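PDB 1FPZ: cyclin-dependent kinase inhibitor 3 from Homo sapiens, which dephosphorylates phosphotyrosine and phosphoserine or phosphothreonine in proteins and removes the phosphate from the activating threonine of CDK2 in a cyclin-dependent manner. Local coordinates for residues G142-L155 / A167-A179. The protein carries 1 engineered substitution. Numbering follows the deposited sequence.
With SO4 (sulfate ion), chain G.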
loop_
_atom_site.group_PDB
_atom_site.type_symbol
_atom_site.label_atom_id
_atom_site.label_comp_id
_atom_site.label_asym_id
_atom_site.label_seq_id
_atom_site.Cartn_x
_atom_site.Cartn_y
_atom_site.Cartn_z
ATOM N N GLY A 142 -9.429 -0.223 3.010
ATOM C CA GLY A 142 -9.870 1.124 2.693
ATOM C C GLY A 142 -8.752 2.081 2.309
ATOM O O GLY A 142 -8.954 3.297 2.275
ATOM N N GLY A 143 -7.574 1.541 2.018
ATOM C CA GLY A 143 -6.439 2.384 1.647
ATOM C C GLY A 143 -6.237 3.532 2.625
ATOM O O GLY A 143 -6.041 4.696 2.237
ATOM N N LEU A 144 -6.249 3.199 3.907
ATOM C CA LEU A 144 -6.138 4.220 4.919
ATOM C C LEU A 144 -5.643 3.649 6.223
ATOM O O LEU A 144 -6.440 3.271 7.071
ATOM C CB LEU A 144 -7.521 4.834 5.109
ATOM C CG LEU A 144 -7.694 5.904 6.169
ATOM C CD1 LEU A 144 -7.103 7.197 5.654
ATOM C CD2 LEU A 144 -9.173 6.082 6.474
ATOM N N GLY A 145 -4.331 3.569 6.389
ATOM C CA GLY A 145 -3.811 3.045 7.632
ATOM C C GLY A 145 -2.706 2.070 7.366
ATOM O O GLY A 145 -1.526 2.388 7.544
ATOM N N ARG A 146 -3.083 0.866 6.961
ATOM C CA ARG A 146 -2.081 -0.120 6.657
ATOM C C ARG A 146 -1.330 0.386 5.428
ATOM O O ARG A 146 -0.109 0.390 5.420
ATOM C CB ARG A 146 -2.745 -1.485 6.423
ATOM C CG ARG A 146 -3.193 -2.170 7.740
ATOM C CD ARG A 146 -3.811 -3.561 7.529
ATOM N NE ARG A 146 -5.155 -3.479 6.971
ATOM C CZ ARG A 146 -5.922 -4.526 6.703
ATOM N NH1 ARG A 146 -5.468 -5.760 6.945
ATOM N NH2 ARG A 146 -7.136 -4.345 6.190
ATOM N N SER A 147 -2.054 0.853 4.415
ATOM C CA SER A 147 -1.400 1.352 3.205
ATOM C C SER A 147 -0.587 2.609 3.444
ATOM O O SER A 147 0.513 2.744 2.904
ATOM C CB SER A 147 -2.417 1.628 2.101
ATOM O OG SER A 147 -2.910 0.425 1.575
ATOM N N CYS A 148 -1.114 3.527 4.259
ATOM C CA CYS A 148 -0.394 4.763 4.547
ATOM C C CYS A 148 0.800 4.471 5.414
ATOM O O CYS A 148 1.825 5.157 5.339
ATOM C CB CYS A 148 -1.297 5.751 5.255
ATOM S SG CYS A 148 -2.762 6.024 4.324
ATOM N N LEU A 149 0.675 3.434 6.240
ATOM C CA LEU A 149 1.770 3.031 7.116
ATOM C C LEU A 149 2.967 2.614 6.255
ATOM O O LEU A 149 4.095 3.064 6.478
ATOM C CB LEU A 149 1.325 1.862 8.004
ATOM C CG LEU A 149 2.286 1.245 9.010
ATOM C CD1 LEU A 149 2.294 2.051 10.282
ATOM C CD2 LEU A 149 1.833 -0.162 9.317
ATOM N N VAL A 150 2.712 1.766 5.262
ATOM C CA VAL A 150 3.756 1.293 4.364
ATOM C C VAL A 150 4.291 2.461 3.531
ATOM O O VAL A 150 5.483 2.617 3.379
ATOM C CB VAL A 150 3.226 0.173 3.427
ATOM C CG1 VAL A 150 4.262 -0.179 2.392
ATOM C CG2 VAL A 150 2.870 -1.068 4.245
ATOM N N ALA A 151 3.404 3.292 3.007
ATOM C CA ALA A 151 3.819 4.441 2.198
ATOM C C ALA A 151 4.706 5.341 3.035
ATOM O O ALA A 151 5.772 5.738 2.598
ATOM C CB ALA A 151 2.598 5.211 1.733
ATOM N N ALA A 152 4.257 5.667 4.250
ATOM C CA ALA A 152 5.021 6.543 5.129
ATOM C C ALA A 152 6.331 5.883 5.540
ATOM O O ALA A 152 7.343 6.554 5.745
ATOM C CB ALA A 152 4.202 6.897 6.325
ATOM N N CYS A 153 6.314 4.567 5.668
ATOM C CA CYS A 153 7.542 3.856 5.994
ATOM C C CYS A 153 8.539 3.995 4.834
ATOM O O CYS A 153 9.728 4.169 5.055
ATOM C CB CYS A 153 7.242 2.378 6.233
ATOM S SG CYS A 153 7.104 1.945 7.945
ATOM N N LEU A 154 8.037 3.915 3.599
ATOM C CA LEU A 154 8.882 4.012 2.398
ATOM C C LEU A 154 9.550 5.396 2.331
ATOM O O LEU A 154 10.682 5.508 1.892
ATOM C CB LEU A 154 8.054 3.754 1.121
ATOM C CG LEU A 154 8.795 3.900 -0.241
ATOM C CD1 LEU A 154 9.636 2.663 -0.518
ATOM C CD2 LEU A 154 7.802 4.070 -1.408
ATOM N N LEU A 155 8.851 6.443 2.763
ATOM C CA LEU A 155 9.434 7.787 2.751
ATOM C C LEU A 155 10.604 7.817 3.738
ATOM O O LEU A 155 11.680 8.292 3.391
ATOM C CB LEU A 155 8.395 8.858 3.114
ATOM C CG LEU A 155 7.286 9.002 2.064
ATOM C CD1 LEU A 155 6.301 10.062 2.491
ATOM C CD2 LEU A 155 7.919 9.365 0.698
ATOM N N ALA A 167 6.464 12.453 7.427
ATOM C CA ALA A 167 5.997 11.412 6.519
ATOM C C ALA A 167 4.532 11.181 6.746
ATOM O O ALA A 167 3.780 10.889 5.824
ATOM C CB ALA A 167 6.763 10.129 6.743
ATOM N N ILE A 168 4.127 11.313 7.993
ATOM C CA ILE A 168 2.741 11.130 8.340
ATOM C C ILE A 168 1.959 12.283 7.717
ATOM O O ILE A 168 0.915 12.073 7.105
ATOM C CB ILE A 168 2.619 11.052 9.883
ATOM C CG1 ILE A 168 3.452 9.854 10.373
ATOM C CG2 ILE A 168 1.170 10.893 10.306
ATOM C CD1 ILE A 168 3.767 9.862 11.840
ATOM N N ASP A 169 2.495 13.496 7.816
ATOM C CA ASP A 169 1.829 14.666 7.248
ATOM C C ASP A 169 1.615 14.514 5.741
ATOM O O ASP A 169 0.556 14.841 5.210
ATOM C CB ASP A 169 2.653 15.927 7.529
ATOM C CG ASP A 169 2.829 16.199 9.022
ATOM O OD1 ASP A 169 1.909 15.849 9.794
ATOM O OD2 ASP A 169 3.872 16.778 9.423
ATOM N N SER A 170 2.627 14.010 5.044
ATOM C CA SER A 170 2.499 13.829 3.602
ATOM C C SER A 170 1.360 12.887 3.235
ATOM O O SER A 170 0.634 13.136 2.277
ATOM C CB SER A 170 3.797 13.298 2.998
ATOM O OG SER A 170 4.896 14.139 3.286
ATOM N N LEU A 171 1.198 11.798 3.983
ATOM C CA LEU A 171 0.120 10.854 3.695
ATOM C C LEU A 171 -1.226 11.418 4.132
ATOM O O LEU A 171 -2.254 11.181 3.482
ATOM C CB LEU A 171 0.387 9.501 4.376
ATOM C CG LEU A 171 1.253 8.476 3.615
ATOM C CD1 LEU A 171 0.573 8.139 2.316
ATOM C CD2 LEU A 171 2.654 9.019 3.352
ATOM N N ARG A 172 -1.209 12.174 5.229
ATOM C CA ARG A 172 -2.417 12.806 5.749
ATOM C C ARG A 172 -2.948 13.732 4.649
ATOM O O ARG A 172 -4.148 13.808 4.407
ATOM C CB ARG A 172 -2.074 13.602 7.028
ATOM C CG ARG A 172 -1.570 12.767 8.248
ATOM C CD ARG A 172 -1.097 13.666 9.428
ATOM N NE ARG A 172 -0.768 12.944 10.669
ATOM C CZ ARG A 172 -0.215 13.501 11.751
ATOM N NH1 ARG A 172 0.084 14.797 11.778
ATOM N NH2 ARG A 172 0.057 12.761 12.812
ATOM N N ASP A 173 -2.021 14.402 3.966
ATOM C CA ASP A 173 -2.350 15.325 2.885
ATOM C C ASP A 173 -2.883 14.594 1.674
ATOM O O ASP A 173 -3.532 15.193 0.826
ATOM C CB ASP A 173 -1.111 16.130 2.482
ATOM C CG ASP A 173 -0.576 17.007 3.624
ATOM O OD1 ASP A 173 0.421 17.740 3.391
ATOM O OD2 ASP A 173 -1.142 16.966 4.743
ATOM N N LEU A 174 -2.602 13.297 1.603
ATOM C CA LEU A 174 -3.046 12.467 0.490
ATOM C C LEU A 174 -4.325 11.694 0.789
ATOM O O LEU A 174 -5.200 11.580 -0.064
ATOM C CB LEU A 174 -1.956 11.456 0.118
ATOM C CG LEU A 174 -1.906 10.819 -1.283
ATOM C CD1 LEU A 174 -2.008 9.309 -1.146
ATOM C CD2 LEU A 174 -2.999 11.370 -2.196
ATOM N N ARG A 175 -4.429 11.169 2.005
ATOM C CA ARG A 175 -5.582 10.349 2.395
ATOM C C ARG A 175 -6.600 10.947 3.376
ATOM O O ARG A 175 -7.681 10.378 3.557
ATOM C CB ARG A 175 -5.084 9.027 3.000
ATOM C CG ARG A 175 -4.037 8.298 2.187
ATOM C CD ARG A 175 -4.597 7.950 0.861
ATOM N NE ARG A 175 -5.887 7.309 1.027
ATOM C CZ ARG A 175 -6.797 7.253 0.071
ATOM N NH1 ARG A 175 -6.536 7.803 -1.106
ATOM N NH2 ARG A 175 -7.957 6.662 0.296
ATOM N N GLY A 176 -6.253 12.055 4.027
ATOM C CA GLY A 176 -7.156 12.658 4.995
ATOM C C GLY A 176 -6.609 12.551 6.412
ATOM O O GLY A 176 -5.551 11.957 6.625
ATOM N N SER A 177 -7.309 13.117 7.391
ATOM C CA SER A 177 -6.821 13.046 8.763
ATOM C C SER A 177 -6.791 11.606 9.277
ATOM O O SER A 177 -6.101 11.316 10.254
ATOM C CB SER A 177 -7.663 13.932 9.696
ATOM O OG SER A 177 -9.039 13.586 9.670
ATOM N N GLY A 178 -7.512 10.705 8.603
ATOM C CA GLY A 178 -7.543 9.311 9.017
ATOM C C GLY A 178 -6.463 8.455 8.385
ATOM O O GLY A 178 -6.542 7.231 8.439
ATOM N N ALA A 179 -5.457 9.097 7.794
ATOM C CA ALA A 179 -4.335 8.415 7.134
ATOM C C ALA A 179 -3.813 7.225 7.934
ATOM O O ALA A 179 -3.775 6.086 7.446
ATOM C CB ALA A 179 -3.199 9.408 6.895
HETATM S S SO4 G . -6.476 -0.037 6.767
HETATM O O1 SO4 G . -5.844 -1.239 7.282
HETATM O O2 SO4 G . -6.887 0.753 7.941
HETATM O O3 SO4 G . -7.607 -0.411 5.880
HETATM O O4 SO4 G . -5.495 0.790 6.046
#
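The carbonyl oxygen of G143 meets the guanidinium of R175, whose NE gives it a weak, bent hydrogen bond (2.9 Å, 123° at the hydrogen). The oxygen lies obliquely to the guanidinium plane, and the R175 chain, bent at chi2 and chi3, curls back to bring NE there. An alanine in place of R175 would probably leave the G143 carbonyl without this donor and open a gap beside the C148 sulfur where CG lay. The tip of L144 is modelled too close to the G178 carbonyl, so its contact with R175 CB is doubtful. The next residue, G145, is the N-cap of helix 146-155 and brings its N to 2.8 Å from A179 O, at an angle too poor for a hydrogen bond. Beyond it R146 turns away from helix 167-175; its backbone N and the edge of its guanidinium face the sulfate, whose oxygens are placed with some doubt. C148, with SG anti to its own carbonyl carbon (chi1 -55°), lays the sulfur 3.4 Å from R175 CG. One turn on, A151 CB touches L171 CD1 (3.6 Å), while A152 CB meets L171 CD2 and lies 4.1 Å from A167 CB; L155 closes the row with CD1 on L171 CD2 (3.9 Å). L171 is thus a knob in the hole formed by C148, A151, A152 and L155, where the helix axes cross at 134°, 8.9 Å apart. The sulfate-holding loop that leads into helix 146-155 is the phosphate-binding P-loop of protein-tyrosine phosphatases, which starts at S140, the engineered serine replacing the predicted nucleophilic cysteine, and ends at R146; here helix 167-175 and the turn after it back that loop and its helix.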